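Local coordinates for CIR protein (PDB 6ZYV) that is of unknown function but belongs to the PIR family of malaria-parasite variant antigens and is probably associated with infected red blood cells, at residues L22-I27 and E53-K58; T36-Y41 and I59-I64; C42-G47 and T120-A125; W65-F70 and G89-W94; T109-Y114 and I139-I144. The protein carries 5 engineered substitutions. All blocks are in the same frame, centred on the assembly; numbering follows the deposited sequence.

Three of the five contacts (1, 2 and 4) use helix 55-71 of this all-helical ectodomain. Interactions 1 and 2 take successive turns of it and set the long loop after helix 8-20 against it, their centres 11 Å apart. Interaction 4 continues to its end and lies nearest the core, about 6 Å from the chain centre. Interaction 3 uses the same loop; N121 gives its ND2 to Y41 O of interaction 2 at 2.9 Å. Interaction 5 pairs two further helices, 13 Å from interaction 4 between centres, where I92 packs on K143. Y114 OH and Y124 OH, 2.6 Å apart, tie interactions 3 and 5. No ligand or active site is known here.

Interaction 1 of 5, residues L22-I27 and E53-K58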
# COMPACT_ATOMS: atom_id res chain seq x y z
N LEU A 22 0.91 6.63 12.92
CA LEU A 22 0.63 7.90 12.25
C LEU A 22 0.36 9.08 13.21
O LEU A 22 0.53 10.23 12.79
CB LEU A 22 -0.45 7.76 11.19
CG LEU A 22 -0.13 8.41 9.83
CD1 LEU A 22 1.28 8.06 9.33
CD2 LEU A 22 -1.14 8.02 8.80
N GLN A 23 0.00 8.82 14.48
CA GLN A 23 -0.20 9.85 15.50
C GLN A 23 -1.27 10.91 15.17
O GLN A 23 -1.37 11.92 15.86
CB GLN A 23 1.14 10.55 15.84
CG GLN A 23 1.75 10.13 17.17
CD GLN A 23 2.17 8.69 17.18
OE1 GLN A 23 1.45 7.81 17.67
NE2 GLN A 23 3.36 8.41 16.65
N ILE A 24 -2.08 10.67 14.14
CA ILE A 24 -3.14 11.60 13.75
C ILE A 24 -4.42 11.25 14.48
O ILE A 24 -4.93 10.13 14.36
CB ILE A 24 -3.32 11.61 12.22
CG1 ILE A 24 -2.06 12.14 11.53
CG2 ILE A 24 -4.54 12.43 11.81
CD1 ILE A 24 -1.97 11.75 10.20
N ASP A 25 -4.92 12.20 15.28
CA ASP A 25 -6.13 12.12 16.09
C ASP A 25 -7.37 11.56 15.35
O ASP A 25 -8.05 10.67 15.88
CB ASP A 25 -6.45 13.51 16.71
CG ASP A 25 -6.19 14.71 15.81
OD1 ASP A 25 -5.01 14.95 15.46
OD2 ASP A 25 -7.17 15.42 15.46
N THR A 26 -7.64 12.07 14.14
CA THR A 26 -8.78 11.66 13.33
C THR A 26 -8.64 10.25 12.75
O THR A 26 -9.65 9.60 12.48
CB THR A 26 -9.04 12.71 12.24
OG1 THR A 26 -7.95 12.70 11.31
CG2 THR A 26 -9.20 14.11 12.81
N ILE A 27 -7.41 9.78 12.54
CA ILE A 27 -7.18 8.43 12.03
C ILE A 27 -6.62 7.58 13.16
O ILE A 27 -5.57 7.91 13.72
CB ILE A 27 -6.22 8.40 10.81
CG1 ILE A 27 -6.76 9.21 9.62
CG2 ILE A 27 -5.90 6.94 10.42
CD1 ILE A 27 -5.80 9.26 8.43
N GLU A 53 5.20 18.42 13.34
CA GLU A 53 4.20 19.17 14.10
C GLU A 53 2.78 18.93 13.59
O GLU A 53 1.87 18.66 14.37
CB GLU A 53 4.55 20.66 14.10
CG GLU A 53 3.56 21.53 14.86
CD GLU A 53 3.82 23.03 14.77
OE1 GLU A 53 4.63 23.45 13.91
OE2 GLU A 53 3.20 23.78 15.55
N THR A 54 2.58 19.03 12.27
CA THR A 54 1.27 18.86 11.68
C THR A 54 1.00 17.41 11.23
O THR A 54 1.93 16.59 11.14
CB THR A 54 1.04 19.88 10.55
OG1 THR A 54 1.81 19.51 9.40
CG2 THR A 54 1.36 21.30 10.97
N ASN A 55 -0.28 17.09 10.98
CA ASN A 55 -0.77 15.81 10.48
C ASN A 55 -0.20 15.55 9.08
O ASN A 55 0.14 14.41 8.77
CB ASN A 55 -2.29 15.82 10.41
CG ASN A 55 -2.94 15.78 11.76
OD1 ASN A 55 -2.34 15.31 12.74
ND2 ASN A 55 -4.18 16.28 11.85
N ASN A 56 -0.10 16.60 8.25
CA ASN A 56 0.45 16.50 6.91
C ASN A 56 1.93 16.14 6.96
O ASN A 56 2.39 15.39 6.10
CB ASN A 56 0.26 17.80 6.15
CG ASN A 56 -1.18 18.09 5.77
OD1 ASN A 56 -2.05 17.22 5.79
ND2 ASN A 56 -1.45 19.33 5.43
N ASP A 57 2.67 16.66 7.96
CA ASP A 57 4.09 16.37 8.18
C ASP A 57 4.26 14.90 8.52
O ASP A 57 5.16 14.26 8.02
CB ASP A 57 4.67 17.22 9.33
CG ASP A 57 4.95 18.68 8.99
OD1 ASP A 57 4.59 19.12 7.88
OD2 ASP A 57 5.53 19.39 9.86
N LYS A 58 3.39 14.36 9.39
CA LYS A 58 3.45 12.96 9.81
C LYS A 58 3.13 12.01 8.65
O LYS A 58 3.79 10.98 8.51
CB LYS A 58 2.48 12.71 10.98
CG LYS A 58 2.84 13.47 12.25
CD LYS A 58 1.75 13.35 13.31
CE LYS A 58 1.98 14.30 14.46
NZ LYS A 58 0.72 14.93 14.94
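I24 lies over one face of the N55 side-chain amide, its CG2 3.7 Å from N55 CG and its CG1 3.4 Å from N55 OD1. D25 reaches past the polar end of the same amide, carboxylate and amide planes 43° apart, with D25 OD1 3.8 Å from N55 OD1 and no bond between them. The motif beneath is a capped helix start, where a loop after helix 8-20 settles on the first turn of helix 55-71. T54 is the N-cap: its OG1 accepts a weak bond of 3.3 Å from D57 N. N55 follows as the first helical residue, and its CG, anti to the carbonyl carbon and beside the backbone N (chi1 -71°), comes under I24. One turn on, K58 sets its aliphatic stem against the loop, its CD 3.4 Å from L22 O, and Q23 CB rests on the same methylene. This side of the contact is therefore greasy stem against peptide, although the chain ends in a charge. Y38 also touches the K58 stem, while L22 also touches W94 and I98 of helix 81-101, so the loop bridges two helices. The opposite charges of D25 and K58 are near but not in contact, and any attraction would be modest. The K58 chain bends at its last torsion, leaving NZ 3.8 Å from Q23 O.

Interaction 2 of 5, residues T36-Y41 and I59-I64; sequences TLYSDY and ISAGFI
Y38 and Y41 pack on A61 and I64 in a mostly apolar contact of loop on helix, buried on the flank of helix 55-71 where the loop that follows helix 8-20 comes back across it. This part of the loop holds a short 3-10 turn, 39-41, led in by a turn at T36: T36 O accepts from both S39 N and S39 OG, the hydroxyl bond being 2.8 Å. This folding turns both tyrosines to the same helix. A61 CB sits between them, 3.5 Å from Y38 CD1 and 3.4 Å from Y41 O. Y38 holds its CG between the backbone N and the carbonyl carbon (chi1 55°); the ring meets A61 CB through CD1 and passes G62, Y38 CG 4.2 Å from G62 N. At the far tip, Y38 OH is hydrogen-bonded to C21 O, which holds the hydroxyl end. Y41 crosses I64 obliquely, its CD1 3.8 Å from I64 CG2, and D40 CB lies over the centre of one of its faces. H127 meets the Y41 ring with planes nearly perpendicular. Y41 O does double duty: N121 ND2 donates to it from the loop before helix 122-127, and on the near helix A61 offers a CA-H...O contact, A61 CA to Y41 O 3.5 Å with an angle at H of 127°.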
# COMPACT_ATOMS: atom_id res chain seq x y z
N THR A 36 9.76 7.10 17.40
CA THR A 36 10.76 7.70 16.54
C THR A 36 10.83 7.09 15.13
O THR A 36 11.65 7.54 14.34
CB THR A 36 12.13 7.67 17.24
OG1 THR A 36 12.46 6.31 17.55
CG2 THR A 36 12.15 8.50 18.52
N LEU A 37 9.96 6.10 14.82
CA LEU A 37 9.92 5.34 13.56
C LEU A 37 10.22 6.14 12.29
O LEU A 37 11.13 5.78 11.53
CB LEU A 37 8.57 4.62 13.40
CG LEU A 37 8.47 3.64 12.24
CD1 LEU A 37 9.09 2.31 12.62
CD2 LEU A 37 7.04 3.42 11.84
N TYR A 38 9.47 7.23 12.05
CA TYR A 38 9.67 8.04 10.85
C TYR A 38 10.30 9.39 11.13
O TYR A 38 10.37 10.18 10.21
CB TYR A 38 8.35 8.21 10.07
CG TYR A 38 7.20 8.77 10.89
CD1 TYR A 38 7.10 10.13 11.14
CD2 TYR A 38 6.23 7.94 11.42
CE1 TYR A 38 6.06 10.65 11.89
CE2 TYR A 38 5.18 8.45 12.17
CZ TYR A 38 5.09 9.81 12.41
OH TYR A 38 4.05 10.31 13.15
N SER A 39 10.77 9.65 12.36
CA SER A 39 11.35 10.95 12.74
C SER A 39 12.46 11.43 11.82
O SER A 39 12.53 12.62 11.52
CB SER A 39 11.81 10.95 14.20
OG SER A 39 12.87 10.04 14.43
N ASP A 40 13.28 10.49 11.30
CA ASP A 40 14.36 10.79 10.35
C ASP A 40 13.85 11.41 9.05
O ASP A 40 14.62 12.04 8.33
CB ASP A 40 15.10 9.49 9.98
CG ASP A 40 16.09 8.98 11.03
OD1 ASP A 40 16.79 9.82 11.65
OD2 ASP A 40 16.16 7.73 11.22
N TYR A 41 12.56 11.21 8.72
CA TYR A 41 11.94 11.66 7.48
C TYR A 41 10.96 12.83 7.65
O TYR A 41 10.29 13.19 6.69
CB TYR A 41 11.28 10.48 6.75
CG TYR A 41 12.23 9.31 6.60
CD1 TYR A 41 13.40 9.43 5.87
CD2 TYR A 41 12.02 8.13 7.29
CE1 TYR A 41 14.31 8.39 5.78
CE2 TYR A 41 12.90 7.06 7.18
CZ TYR A 41 14.05 7.20 6.43
OH TYR A 41 14.98 6.18 6.32
N ILE A 59 2.12 12.36 7.82
CA ILE A 59 1.74 11.56 6.65
C ILE A 59 2.87 11.57 5.64
O ILE A 59 3.22 10.52 5.10
CB ILE A 59 0.41 12.06 6.01
CG1 ILE A 59 -0.77 11.85 6.96
CG2 ILE A 59 0.14 11.36 4.68
CD1 ILE A 59 -2.01 12.69 6.61
N SER A 60 3.46 12.75 5.40
CA SER A 60 4.56 12.90 4.48
C SER A 60 5.76 12.05 4.91
O SER A 60 6.31 11.31 4.10
CB SER A 60 4.95 14.38 4.38
OG SER A 60 6.13 14.59 3.63
N ALA A 61 6.13 12.12 6.21
CA ALA A 61 7.25 11.36 6.75
C ALA A 61 6.97 9.85 6.73
O ALA A 61 7.86 9.07 6.45
CB ALA A 61 7.55 11.83 8.17
N GLY A 62 5.72 9.47 7.00
CA GLY A 62 5.27 8.08 6.98
C GLY A 62 5.29 7.47 5.59
O GLY A 62 5.63 6.30 5.42
N PHE A 63 4.96 8.28 4.59
CA PHE A 63 4.97 7.88 3.19
C PHE A 63 6.41 7.64 2.71
O PHE A 63 6.67 6.67 2.02
CB PHE A 63 4.27 8.94 2.33
CG PHE A 63 4.29 8.65 0.85
CD1 PHE A 63 3.37 7.79 0.28
CD2 PHE A 63 5.25 9.23 0.03
CE1 PHE A 63 3.40 7.51 -1.08
CE2 PHE A 63 5.28 8.96 -1.32
CZ PHE A 63 4.36 8.09 -1.87
N ILE A 64 7.33 8.54 3.07
CA ILE A 64 8.75 8.42 2.71
C ILE A 64 9.36 7.22 3.42
O ILE A 64 10.06 6.43 2.79
CB ILE A 64 9.50 9.73 3.00
CG1 ILE A 64 8.97 10.83 2.08
CG2 ILE A 64 11.01 9.56 2.87
CD1 ILE A 64 9.36 12.19 2.54

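Interaction 3 of 5, residues C42-G47 and T120-A125. Engineered in segment 120-125: A125 (natural residue Thr).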
# COMPACT_ATOMS: atom_id res chain seq x y z
N CYS A 42 10.90 13.43 8.84
CA CYS A 42 10.04 14.58 9.13
C CYS A 42 10.52 15.80 8.33
O CYS A 42 11.72 15.99 8.16
CB CYS A 42 10.04 14.88 10.63
SG CYS A 42 9.01 13.75 11.61
N PRO A 43 9.59 16.60 7.79
CA PRO A 43 10.02 17.78 7.00
C PRO A 43 10.74 18.80 7.87
O PRO A 43 10.45 18.94 9.05
CB PRO A 43 8.72 18.37 6.44
CG PRO A 43 7.63 17.44 6.83
CD PRO A 43 8.12 16.50 7.88
N MET A 44 11.63 19.57 7.25
CA MET A 44 12.31 20.65 7.93
C MET A 44 11.30 21.75 8.31
O MET A 44 10.36 22.01 7.56
CB MET A 44 13.34 21.26 6.99
CG MET A 44 14.69 20.65 7.10
SD MET A 44 15.89 21.82 6.44
CE MET A 44 15.30 21.95 4.72
N LYS A 45 11.52 22.39 9.45
CA LYS A 45 10.66 23.47 9.91
C LYS A 45 11.57 24.67 10.19
O LYS A 45 12.41 24.61 11.09
CB LYS A 45 9.90 23.07 11.19
CG LYS A 45 8.78 24.04 11.56
CD LYS A 45 8.54 24.16 13.07
CE LYS A 45 7.61 25.31 13.40
NZ LYS A 45 7.51 25.53 14.87
N ASN A 46 11.42 25.73 9.38
CA ASN A 46 12.22 26.96 9.48
C ASN A 46 13.72 26.67 9.39
O ASN A 46 14.50 27.13 10.24
CB ASN A 46 11.87 27.78 10.75
CG ASN A 46 10.43 27.69 11.18
OD1 ASN A 46 10.12 27.30 12.31
ND2 ASN A 46 9.51 28.02 10.27
N GLY A 47 14.11 25.86 8.41
CA GLY A 47 15.50 25.48 8.19
C GLY A 47 16.11 24.56 9.24
O GLY A 47 17.25 24.12 9.09
N THR A 120 7.93 18.45 -1.19
CA THR A 120 8.28 19.56 -0.34
C THR A 120 9.15 19.10 0.87
O THR A 120 9.90 19.90 1.42
CB THR A 120 6.96 20.24 -0.03
OG1 THR A 120 6.77 21.31 -0.99
CG2 THR A 120 6.80 20.71 1.37
N ASN A 121 9.05 17.82 1.25
CA ASN A 121 9.86 17.25 2.32
C ASN A 121 11.28 17.03 1.78
O ASN A 121 11.47 16.35 0.77
CB ASN A 121 9.27 15.92 2.75
CG ASN A 121 9.77 15.43 4.06
OD1 ASN A 121 10.95 15.56 4.41
ND2 ASN A 121 8.87 14.85 4.83
N THR A 122 12.27 17.59 2.47
CA THR A 122 13.67 17.48 2.03
C THR A 122 14.21 16.03 2.04
O THR A 122 15.13 15.69 1.29
CB THR A 122 14.52 18.42 2.86
OG1 THR A 122 15.82 18.44 2.28
CG2 THR A 122 14.57 18.04 4.34
N ASN A 123 13.58 15.17 2.82
CA ASN A 123 13.92 13.76 2.97
C ASN A 123 13.49 12.87 1.82
O ASN A 123 13.96 11.74 1.70
CB ASN A 123 13.35 13.27 4.28
CG ASN A 123 14.03 13.96 5.43
OD1 ASN A 123 15.19 13.71 5.70
ND2 ASN A 123 13.35 14.86 6.10
N TYR A 124 12.58 13.37 0.98
CA TYR A 124 12.09 12.64 -0.17
C TYR A 124 13.19 12.56 -1.24
O TYR A 124 13.49 11.47 -1.73
CB TYR A 124 10.83 13.34 -0.71
CG TYR A 124 10.23 12.66 -1.92
CD1 TYR A 124 9.69 11.38 -1.82
CD2 TYR A 124 10.17 13.30 -3.14
CE1 TYR A 124 9.12 10.76 -2.91
CE2 TYR A 124 9.60 12.68 -4.25
CZ TYR A 124 9.08 11.41 -4.13
OH TYR A 124 8.52 10.77 -5.21
N ALA A 125 13.83 13.69 -1.58
CA ALA A 125 14.91 13.69 -2.57
C ALA A 125 16.20 12.98 -2.07
O ALA A 125 16.88 12.32 -2.86
CB ALA A 125 15.22 15.11 -3.01
O HOH W 1 11.53 19.82 4.22
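N121 meets P43 and makes an Asx turn at the N-cap of helix 122-127. From N121 CB the chain leads to CG, anti to the backbone N (chi1 -164°), which brings CG to the proline, 3.8 Å from P43 CA. One branch, OD1, caps the helix. It accepts from N123 N at 3.1 Å and from N123 ND2 at 3.0 Å, the second donor lying in its carbonyl plane and the first tilted 31° from it. The other branch, ND2, lies 3.5 Å from P43 CG and gives its hydrogens beyond the segment, to Y41 O and to S60 OG of helix 55-71. Four hydrogen bonds, two on each branch, thus hold the amide obliquely against the proline and leave it little room to rotate. P43 also touches D57, and the C42-C52 disulfide ties this loop to the chain just before helix 55-71. Further out, M44 CG lies 3.8 Å from T122 CG2, and the bend at chi3 brings CE back to the same methyl, a contact at the solvent-facing margin. The backbones are joined by a single ordered water. It accepts from M44 N and from T122 N and gives a hydrogen to T120 O, bridging the loop and the helix start. M44 N lies 3.0 Å from the water and T122 N 2.9 Å.

Interaction 4 of 5, residues W65-F70 and G89-W94; sequences WLLVMF and GYAILW
L66 CD1 rests over one face of the W94 indole, offset toward the rim, 3.7 Å from W94 CE3. Next along the interface L67 CD2 meets A91 CB at 3.7 Å, and F70 comes in beside it: its CE2 is 3.7 Å from Y90 CB, while A91 N lies at the ring's edge, in its plane. These six buried residues make all the contacts between the two segments. They bring helix 55-71 against helix 81-101 as an antiparallel pair, the short axes 9.8 Å apart and their directions 155° from each other. A91 is the close point, its CA 6.6 Å from L66 CA, and its small side chain leaves F70 CE2 close to A91 N, while L67 packs on A91 CB. Several of the six are backed from outside the contact. The F70 ring carries L66 O over one face, 3.2 Å above the plane, so the preceding turn of its own helix backs it. W94 has CG anti to the backbone N (chi1 173°), and its NE1 is hydrogen-bonded to D19 OD1 of helix 8-20. F63 touches both A91 and W94, and Y136 of helix 134-149 packs on L67. Between the two segments themselves the meeting is of methyls, rings and one alanine, with no polar bond, so the fit depends on shape and on excluded water; the tryptophan N-H, buried in this apolar setting, is satisfied by the aspartate outside it.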
# COMPACT_ATOMS: atom_id res chain seq x y z
N TRP A 65 9.01 7.01 4.70
CA TRP A 65 9.46 5.82 5.43
C TRP A 65 9.02 4.53 4.69
O TRP A 65 9.84 3.64 4.51
CB TRP A 65 8.93 5.84 6.87
CG TRP A 65 9.40 4.68 7.69
CD1 TRP A 65 10.55 4.60 8.42
CD2 TRP A 65 8.73 3.43 7.85
NE1 TRP A 65 10.64 3.37 9.03
CE2 TRP A 65 9.54 2.62 8.67
CE3 TRP A 65 7.53 2.91 7.37
CZ2 TRP A 65 9.16 1.33 9.05
CZ3 TRP A 65 7.18 1.62 7.71
CH2 TRP A 65 7.98 0.86 8.57
N LEU A 66 7.76 4.47 4.18
CA LEU A 66 7.23 3.35 3.42
C LEU A 66 8.05 3.08 2.20
O LEU A 66 8.42 1.95 1.98
CB LEU A 66 5.78 3.57 2.94
CG LEU A 66 4.63 3.02 3.77
CD1 LEU A 66 3.33 3.02 2.93
CD2 LEU A 66 4.96 1.63 4.36
N LEU A 67 8.27 4.11 1.35
CA LEU A 67 9.06 3.98 0.13
C LEU A 67 10.46 3.51 0.43
O LEU A 67 10.98 2.68 -0.31
CB LEU A 67 9.12 5.31 -0.63
CG LEU A 67 7.90 5.70 -1.45
CD1 LEU A 67 8.18 7.03 -2.18
CD2 LEU A 67 7.55 4.60 -2.47
N VAL A 68 11.09 4.04 1.49
CA VAL A 68 12.43 3.63 1.87
C VAL A 68 12.44 2.12 2.25
O VAL A 68 13.27 1.36 1.75
CB VAL A 68 13.01 4.53 2.98
CG1 VAL A 68 14.25 3.92 3.61
CG2 VAL A 68 13.33 5.92 2.43
N MET A 69 11.46 1.69 3.05
CA MET A 69 11.35 0.29 3.45
C MET A 69 11.06 -0.63 2.28
O MET A 69 11.62 -1.70 2.23
CB MET A 69 10.25 0.11 4.50
CG MET A 69 10.58 0.72 5.82
SD MET A 69 12.07 0.04 6.60
CE MET A 69 11.57 -1.69 6.83
N PHE A 70 10.18 -0.23 1.35
CA PHE A 70 9.85 -1.05 0.20
C PHE A 70 11.08 -1.25 -0.69
O PHE A 70 11.29 -2.34 -1.20
CB PHE A 70 8.71 -0.43 -0.65
CG PHE A 70 7.33 -0.39 -0.03
CD1 PHE A 70 7.06 -1.08 1.15
CD2 PHE A 70 6.32 0.37 -0.60
CE1 PHE A 70 5.80 -1.01 1.73
CE2 PHE A 70 5.05 0.40 -0.04
CZ PHE A 70 4.79 -0.29 1.12
N GLY A 89 3.17 2.11 -6.51
CA GLY A 89 1.76 1.81 -6.52
C GLY A 89 1.22 1.43 -5.17
O GLY A 89 0.12 1.88 -4.83
N TYR A 90 1.96 0.61 -4.37
CA TYR A 90 1.52 0.23 -3.02
C TYR A 90 1.49 1.42 -2.10
O TYR A 90 0.53 1.57 -1.36
CB TYR A 90 2.44 -0.83 -2.39
CG TYR A 90 2.40 -2.18 -3.04
CD1 TYR A 90 1.19 -2.79 -3.33
CD2 TYR A 90 3.57 -2.89 -3.28
CE1 TYR A 90 1.15 -4.04 -3.91
CE2 TYR A 90 3.54 -4.14 -3.87
CZ TYR A 90 2.33 -4.71 -4.19
OH TYR A 90 2.39 -5.97 -4.71
N ALA A 91 2.53 2.26 -2.14
CA ALA A 91 2.67 3.44 -1.29
C ALA A 91 1.61 4.48 -1.63
O ALA A 91 1.01 5.06 -0.73
CB ALA A 91 4.07 4.04 -1.44
N ILE A 92 1.34 4.69 -2.92
CA ILE A 92 0.33 5.65 -3.36
C ILE A 92 -1.10 5.14 -3.11
O ILE A 92 -1.99 5.94 -2.84
CB ILE A 92 0.61 6.08 -4.82
CG1 ILE A 92 1.91 6.93 -4.84
CG2 ILE A 92 -0.57 6.84 -5.46
CD1 ILE A 92 2.50 7.16 -6.18
N LEU A 93 -1.29 3.82 -3.07
CA LEU A 93 -2.57 3.22 -2.70
C LEU A 93 -2.81 3.50 -1.21
O LEU A 93 -3.90 3.90 -0.83
CB LEU A 93 -2.57 1.70 -2.97
CG LEU A 93 -3.82 0.94 -2.54
CD1 LEU A 93 -5.07 1.47 -3.31
CD2 LEU A 93 -3.64 -0.60 -2.72
N TRP A 94 -1.76 3.33 -0.36
CA TRP A 94 -1.86 3.60 1.07
C TRP A 94 -2.14 5.09 1.27
O TRP A 94 -2.99 5.45 2.09
CB TRP A 94 -0.56 3.19 1.80
CG TRP A 94 -0.53 3.61 3.24
CD1 TRP A 94 -1.15 2.99 4.29
CD2 TRP A 94 0.12 4.79 3.78
NE1 TRP A 94 -0.88 3.68 5.46
CE2 TRP A 94 -0.10 4.78 5.17
CE3 TRP A 94 0.91 5.81 3.23
CZ2 TRP A 94 0.43 5.79 6.01
CZ3 TRP A 94 1.40 6.81 4.06
CH2 TRP A 94 1.16 6.80 5.43

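Interaction 5 of 5, residues T109-Y114 and I139-I144; sequences TLKNFY and IVDKKI
The axes of helices 110-114 and 139-144 run antiparallel at 149° and approach to 10.8 Å, with K111 CA and I144 CA 6.4 Å apart. This antiparallel helix pair belongs to the helical bundle of the ectodomain. I144 fills its middle. L110 CD2 meets I144 CG1 at 3.9 Å, K111 CB touches I144 CG2, and I144 CD1 reaches Y114 CG at 4.0 Å, so one isoleucine is gripped by three residues of a single helical face. Its CG1, anti to the carbonyl carbon (chi1 -73°), is what L110 packs against. Y114 lays its ring over V140. The methyl CG1 of V140 sits above one face, 3.7 Å from the centroid of the Y114 ring and 23° off its normal, a CH-pi contact. At the rim of the pair the extended K111 chain passes D141, whose OD1 is 4.9 Å from K111 NZ; the charges are opposite but not in contact. Behind the interface, L110 also packs on L95 and S96 of helix 81-101, and F63 meets the Y114 ring nearly at right angles. The tyrosine hydroxyl is hydrogen-bonded to Y124 OH, while V140 CG2 lies beside it, 3.5 Å from Y114 OH.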
# COMPACT_ATOMS: atom_id res chain seq x y z
N THR A 109 -7.58 15.45 -3.71
CA THR A 109 -6.48 16.31 -3.26
C THR A 109 -5.13 15.59 -3.27
O THR A 109 -4.16 16.16 -2.81
CB THR A 109 -6.73 16.87 -1.84
OG1 THR A 109 -6.60 15.84 -0.85
CG2 THR A 109 -8.07 17.55 -1.70
N LEU A 110 -5.06 14.32 -3.72
CA LEU A 110 -3.83 13.53 -3.76
C LEU A 110 -2.70 14.19 -4.56
O LEU A 110 -1.58 14.29 -4.04
CB LEU A 110 -4.14 12.12 -4.29
CG LEU A 110 -2.96 11.21 -4.63
CD1 LEU A 110 -2.19 10.85 -3.39
CD2 LEU A 110 -3.45 9.96 -5.31
N LYS A 111 -2.96 14.63 -5.82
CA LYS A 111 -1.92 15.27 -6.64
C LYS A 111 -1.36 16.51 -5.94
O LYS A 111 -0.14 16.66 -5.83
CB LYS A 111 -2.46 15.61 -8.04
CG LYS A 111 -1.37 16.07 -9.03
CD LYS A 111 -1.80 15.91 -10.50
CE LYS A 111 -0.65 16.24 -11.44
NZ LYS A 111 -1.06 16.19 -12.87
N ASN A 112 -2.24 17.34 -5.39
CA ASN A 112 -1.89 18.54 -4.65
C ASN A 112 -1.09 18.21 -3.37
O ASN A 112 -0.06 18.84 -3.12
CB ASN A 112 -3.16 19.34 -4.32
CG ASN A 112 -2.89 20.61 -3.55
OD1 ASN A 112 -3.05 20.65 -2.32
ND2 ASN A 112 -2.44 21.65 -4.25
N PHE A 113 -1.53 17.22 -2.58
CA PHE A 113 -0.82 16.77 -1.39
C PHE A 113 0.60 16.27 -1.75
O PHE A 113 1.53 16.57 -1.02
CB PHE A 113 -1.61 15.65 -0.65
CG PHE A 113 -0.99 15.24 0.67
CD1 PHE A 113 -0.00 14.27 0.71
CD2 PHE A 113 -1.37 15.84 1.85
CE1 PHE A 113 0.61 13.94 1.91
CE2 PHE A 113 -0.77 15.50 3.05
CZ PHE A 113 0.23 14.57 3.07
N TYR A 114 0.76 15.50 -2.83
CA TYR A 114 2.07 14.98 -3.23
C TYR A 114 3.04 16.12 -3.53
O TYR A 114 4.16 16.12 -3.01
CB TYR A 114 1.96 14.06 -4.45
CG TYR A 114 3.06 13.02 -4.51
CD1 TYR A 114 4.31 13.31 -5.06
CD2 TYR A 114 2.86 11.74 -4.02
CE1 TYR A 114 5.32 12.36 -5.11
CE2 TYR A 114 3.86 10.78 -4.08
CZ TYR A 114 5.10 11.10 -4.60
OH TYR A 114 6.07 10.12 -4.64
N ILE A 139 6.14 7.52 -13.21
CA ILE A 139 5.54 6.39 -12.49
C ILE A 139 4.59 6.94 -11.42
O ILE A 139 3.45 6.50 -11.34
CB ILE A 139 6.65 5.49 -11.87
CG1 ILE A 139 7.40 4.71 -12.96
CG2 ILE A 139 6.08 4.54 -10.81
CD1 ILE A 139 8.62 3.87 -12.44
N VAL A 140 5.06 7.89 -10.59
CA VAL A 140 4.25 8.49 -9.54
C VAL A 140 3.00 9.16 -10.11
O VAL A 140 1.89 8.94 -9.59
CB VAL A 140 5.08 9.50 -8.71
CG1 VAL A 140 4.19 10.33 -7.79
CG2 VAL A 140 6.14 8.77 -7.91
N ASP A 141 3.17 9.95 -11.18
CA ASP A 141 2.05 10.62 -11.84
C ASP A 141 1.01 9.63 -12.37
O ASP A 141 -0.18 9.91 -12.28
CB ASP A 141 2.54 11.52 -12.98
CG ASP A 141 3.05 12.85 -12.52
OD1 ASP A 141 2.64 13.31 -11.41
OD2 ASP A 141 3.87 13.46 -13.27
N LYS A 142 1.47 8.49 -12.95
CA LYS A 142 0.57 7.49 -13.48
C LYS A 142 -0.20 6.85 -12.34
O LYS A 142 -1.39 6.66 -12.48
CB LYS A 142 1.35 6.39 -14.24
CG LYS A 142 0.74 6.03 -15.60
CD LYS A 142 -0.76 5.66 -15.65
CE LYS A 142 -1.29 6.03 -17.02
NZ LYS A 142 -2.74 5.76 -17.27
N LYS A 143 0.46 6.55 -11.21
CA LYS A 143 -0.20 5.95 -10.06
C LYS A 143 -1.23 6.90 -9.47
O LYS A 143 -2.32 6.46 -9.14
CB LYS A 143 0.82 5.45 -9.01
CG LYS A 143 1.80 4.40 -9.53
CD LYS A 143 1.11 3.12 -10.04
CE LYS A 143 2.08 2.06 -10.58
NZ LYS A 143 1.41 0.74 -10.87
N ILE A 144 -0.91 8.22 -9.40
CA ILE A 144 -1.86 9.23 -8.90
C ILE A 144 -3.08 9.32 -9.83
O ILE A 144 -4.23 9.33 -9.37
CB ILE A 144 -1.16 10.60 -8.70
CG1 ILE A 144 -0.26 10.57 -7.48
CG2 ILE A 144 -2.16 11.77 -8.62
CD1 ILE A 144 0.70 11.76 -7.42